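Local coordinates for protein capsid (Human calicivirus NLV/Boxer/2001/US, PDB 4RDL) that forms the protruding P domain of a norovirus capsid, which dimerises and binds histo-blood group glycans such as the Lewis y tetrasaccharide, at residues C113-F119 with L170-S176. Residues are numbered along the deposited sequence; the frame is centred on the assembly and turned at random.
With GAL (beta-D-galactopyranose), chain C; FUC (alpha-L-fucopyranose), chain B; FUC (alpha-L-fucopyranose), chain D.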
loop_
_atom_site.group_PDB
_atom_site.type_symbol
_atom_site.label_atom_id
_atom_site.label_comp_id
_atom_site.label_asym_id
_atom_site.label_seq_id
_atom_site.Cartn_x
_atom_site.Cartn_y
_atom_site.Cartn_z
ATOM N N CYS A 113 -4.061 -14.826 -17.422
ATOM C CA CYS A 113 -4.160 -13.522 -18.056
ATOM C C CYS A 113 -2.792 -12.879 -18.238
ATOM O O CYS A 113 -1.768 -13.449 -17.846
ATOM C CB CYS A 113 -5.095 -12.611 -17.256
ATOM S SG CYS A 113 -4.593 -12.399 -15.522
ATOM N N ASP A 114 -2.784 -11.707 -18.860
ATOM C CA ASP A 114 -1.545 -10.994 -19.132
ATOM C C ASP A 114 -1.332 -9.915 -18.081
ATOM O O ASP A 114 -2.138 -8.985 -17.954
ATOM C CB ASP A 114 -1.577 -10.358 -20.521
ATOM C CG ASP A 114 -1.484 -11.380 -21.648
ATOM O OD1 ASP A 114 -1.506 -12.606 -21.384
ATOM O OD2 ASP A 114 -1.387 -10.939 -22.811
ATOM N N LEU A 115 -0.261 -10.069 -17.312
ATOM C CA LEU A 115 0.116 -9.105 -16.289
ATOM C C LEU A 115 1.090 -8.101 -16.880
ATOM O O LEU A 115 2.214 -8.456 -17.254
ATOM C CB LEU A 115 0.774 -9.809 -15.101
ATOM C CG LEU A 115 0.035 -11.031 -14.546
ATOM C CD1 LEU A 115 0.894 -11.718 -13.489
ATOM C CD2 LEU A 115 -1.328 -10.625 -13.971
ATOM N N HIS A 116 0.657 -6.852 -16.971
ATOM C CA HIS A 116 1.504 -5.795 -17.510
ATOM C C HIS A 116 2.196 -5.113 -16.351
ATOM O O HIS A 116 1.565 -4.376 -15.584
ATOM C CB HIS A 116 0.668 -4.801 -18.321
ATOM C CG HIS A 116 -0.035 -5.434 -19.478
ATOM N ND1 HIS A 116 0.500 -5.454 -20.751
ATOM C CD2 HIS A 116 -1.203 -6.116 -19.547
ATOM C CE1 HIS A 116 -0.324 -6.098 -21.558
ATOM N NE2 HIS A 116 -1.359 -6.519 -20.851
ATOM N N MET A 117 3.492 -5.384 -16.221
ATOM C CA MET A 117 4.263 -4.954 -15.062
ATOM C C MET A 117 5.123 -3.752 -15.391
ATOM O O MET A 117 5.658 -3.627 -16.499
ATOM C CB MET A 117 5.180 -6.081 -14.571
ATOM C CG MET A 117 4.509 -7.438 -14.393
ATOM S SD MET A 117 3.230 -7.481 -13.129
ATOM C CE MET A 117 4.179 -7.304 -11.628
ATOM N N THR A 118 5.280 -2.880 -14.409
ATOM C CA THR A 118 6.296 -1.848 -14.468
ATOM C C THR A 118 7.378 -2.264 -13.482
ATOM O O THR A 118 7.070 -2.803 -12.423
ATOM C CB THR A 118 5.707 -0.486 -14.099
ATOM O OG1 THR A 118 4.830 -0.059 -15.148
ATOM C CG2 THR A 118 6.803 0.553 -13.915
ATOM N N PHE A 119 8.645 -2.043 -13.813
ATOM C CA PHE A 119 9.697 -2.453 -12.893
ATOM C C PHE A 119 10.837 -1.455 -12.793
ATOM O O PHE A 119 11.032 -0.611 -13.674
ATOM C CB PHE A 119 10.234 -3.854 -13.225
ATOM C CG PHE A 119 10.974 -3.944 -14.537
ATOM C CD1 PHE A 119 12.320 -3.596 -14.624
ATOM C CD2 PHE A 119 10.331 -4.397 -15.679
ATOM C CE1 PHE A 119 12.996 -3.693 -15.827
ATOM C CE2 PHE A 119 11.006 -4.505 -16.881
ATOM C CZ PHE A 119 12.336 -4.149 -16.954
ATOM N N LEU A 170 8.973 -5.461 -9.362
ATOM C CA LEU A 170 7.938 -5.293 -10.374
ATOM C C LEU A 170 6.614 -4.996 -9.697
ATOM O O LEU A 170 6.321 -5.522 -8.620
ATOM C CB LEU A 170 7.811 -6.558 -11.222
ATOM C CG LEU A 170 9.097 -7.074 -11.888
ATOM C CD1 LEU A 170 9.649 -8.276 -11.123
ATOM C CD2 LEU A 170 8.805 -7.450 -13.323
ATOM N N GLU A 171 5.818 -4.140 -10.331
ATOM C CA GLU A 171 4.489 -3.826 -9.830
ATOM C C GLU A 171 3.467 -4.014 -10.940
ATOM O O GLU A 171 3.746 -3.764 -12.112
ATOM C CB GLU A 171 4.419 -2.402 -9.292
ATOM C CG GLU A 171 3.132 -2.166 -8.510
ATOM C CD GLU A 171 2.811 -0.706 -8.313
ATOM O OE1 GLU A 171 1.698 -0.423 -7.805
ATOM O OE2 GLU A 171 3.662 0.149 -8.654
ATOM N N LEU A 172 2.276 -4.457 -10.564
ATOM C CA LEU A 172 1.211 -4.688 -11.524
ATOM C C LEU A 172 0.577 -3.369 -11.958
ATOM O O LEU A 172 -0.124 -2.721 -11.184
ATOM C CB LEU A 172 0.156 -5.611 -10.910
ATOM C CG LEU A 172 -0.965 -6.014 -11.870
ATOM C CD1 LEU A 172 -0.412 -6.803 -13.059
ATOM C CD2 LEU A 172 -2.021 -6.824 -11.125
ATOM N N THR A 173 0.813 -2.972 -13.203
ATOM C CA THR A 173 0.272 -1.707 -13.708
ATOM C C THR A 173 -1.131 -1.883 -14.276
ATOM O O THR A 173 -2.035 -1.090 -13.990
ATOM C CB THR A 173 1.196 -1.097 -14.768
ATOM O OG1 THR A 173 2.484 -0.901 -14.174
ATOM C CG2 THR A 173 0.668 0.244 -15.271
ATOM N N TRP A 174 -1.311 -2.914 -15.088
ATOM C CA TRP A 174 -2.627 -3.242 -15.609
ATOM C C TRP A 174 -2.675 -4.706 -16.054
ATOM O O TRP A 174 -1.641 -5.390 -16.091
ATOM C CB TRP A 174 -3.062 -2.267 -16.723
ATOM C CG TRP A 174 -2.235 -2.283 -17.991
ATOM C CD1 TRP A 174 -0.972 -1.784 -18.164
ATOM C CD2 TRP A 174 -2.651 -2.778 -19.269
ATOM N NE1 TRP A 174 -0.565 -1.969 -19.469
ATOM C CE2 TRP A 174 -1.584 -2.567 -20.172
ATOM C CE3 TRP A 174 -3.823 -3.384 -19.741
ATOM C CZ2 TRP A 174 -1.650 -2.942 -21.515
ATOM C CZ3 TRP A 174 -3.893 -3.745 -21.076
ATOM C CH2 TRP A 174 -2.808 -3.531 -21.946
ATOM N N VAL A 175 -3.880 -5.185 -16.354
ATOM C CA VAL A 175 -4.122 -6.578 -16.695
ATOM C C VAL A 175 -4.996 -6.634 -17.939
ATOM O O VAL A 175 -5.913 -5.823 -18.095
ATOM C CB VAL A 175 -4.840 -7.319 -15.532
ATOM C CG1 VAL A 175 -5.155 -8.765 -15.914
ATOM C CG2 VAL A 175 -4.004 -7.260 -14.257
ATOM N N SER A 176 -4.697 -7.572 -18.827
ATOM C CA SER A 176 -5.580 -7.843 -19.956
ATOM C C SER A 176 -5.791 -9.346 -20.136
ATOM O O SER A 176 -5.083 -10.164 -19.532
ATOM C CB SER A 176 -5.032 -7.222 -21.245
ATOM O OG SER A 176 -3.780 -7.789 -21.570
HETATM C C1 GAL C . -3.374 -7.519 -26.923
HETATM C C2 GAL C . -2.674 -7.320 -25.596
HETATM C C3 GAL C . -2.368 -8.611 -24.931
HETATM C C4 GAL C . -3.517 -9.442 -24.820
HETATM C C5 GAL C . -4.122 -9.650 -26.171
HETATM C C6 GAL C . -5.336 -10.462 -26.179
HETATM O O2 GAL C . -1.474 -6.585 -25.825
HETATM O O3 GAL C . -1.759 -8.367 -23.648
HETATM O O4 GAL C . -4.487 -8.831 -23.910
HETATM O O5 GAL C . -4.469 -8.341 -26.790
HETATM O O6 GAL C . -5.831 -10.788 -27.392
HETATM C C1 FUC B . -1.385 -5.479 -24.994
HETATM C C2 FUC B . -0.014 -4.949 -25.035
HETATM C C3 FUC B . 0.313 -4.438 -26.385
HETATM C C4 FUC B . -0.656 -3.417 -26.863
HETATM C C5 FUC B . -2.092 -3.892 -26.733
HETATM C C6 FUC B . -3.064 -2.830 -27.076
HETATM O O2 FUC B . 0.882 -5.964 -24.680
HETATM O O3 FUC B . 1.612 -3.941 -26.420
HETATM O O4 FUC B . -0.495 -2.246 -26.138
HETATM O O5 FUC B . -2.371 -4.415 -25.430
HETATM C C1 FUC D . -7.394 -5.450 -27.443
HETATM C C2 FUC D . -8.562 -6.246 -26.924
HETATM C C3 FUC D . -8.103 -7.207 -25.905
HETATM C C4 FUC D . -7.411 -6.560 -24.826
HETATM C C5 FUC D . -6.299 -5.707 -25.313
HETATM C C6 FUC D . -5.731 -4.920 -24.245
HETATM O O2 FUC D . -9.198 -6.926 -28.000
HETATM O O3 FUC D . -9.221 -7.984 -25.417
HETATM O O4 FUC D . -8.323 -5.744 -24.056
HETATM O O5 FUC D . -6.744 -4.779 -26.405
#
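H116 lies flat on the indole of W174. The imidazole and the six-membered ring are nearly parallel, with planes at 7° and centroids 3.6 Å apart. H116 CB sits over the face of the five-membered ring in a CH-pi contact. The W174 torsion (chi1 65°) sets CG between its backbone N and carbonyl carbon, which folds the indole back under H116. This is the tight part of the contact. At the edge of the imidazole, H116 NE2 and S176 OG share a hydrogen bond of 2.8 Å. The same S176 OG lies 2.7 Å from GAL O4, and GAL O3 donates to D114 OD2 at 2.7 Å. These four residues form much of the glycan pocket, with both fucoses meeting the indole at its edge. Y141 holds D114 OD1, which helps position the carboxylate.

The strands pair antiparallel, and a classic beta bulge shifts their register by one after H116. T173 and W174 both face H116, and H116 O accepts from T173 N (2.9 Å) and W174 N (3.3 Å). T173 OG1 and T118 OG1 share a hydrogen bond of 2.7 Å at the partly exposed T118, the more open side of the contact.

The opposite face is apolar. L172 CD1 touches L115 CB and M117 SD, while L115 CD2 and V175 CG2 meet more loosely.

In the antiparallel sheet, strand 133-139 flanks strand 113-121 and strand 72-80 flanks strand 167-177. M73 packs on L115, M117 and L170. T118, T173 and W174 pack against the second subunit, and E171 forms a salt bridge with R72 of that subunit.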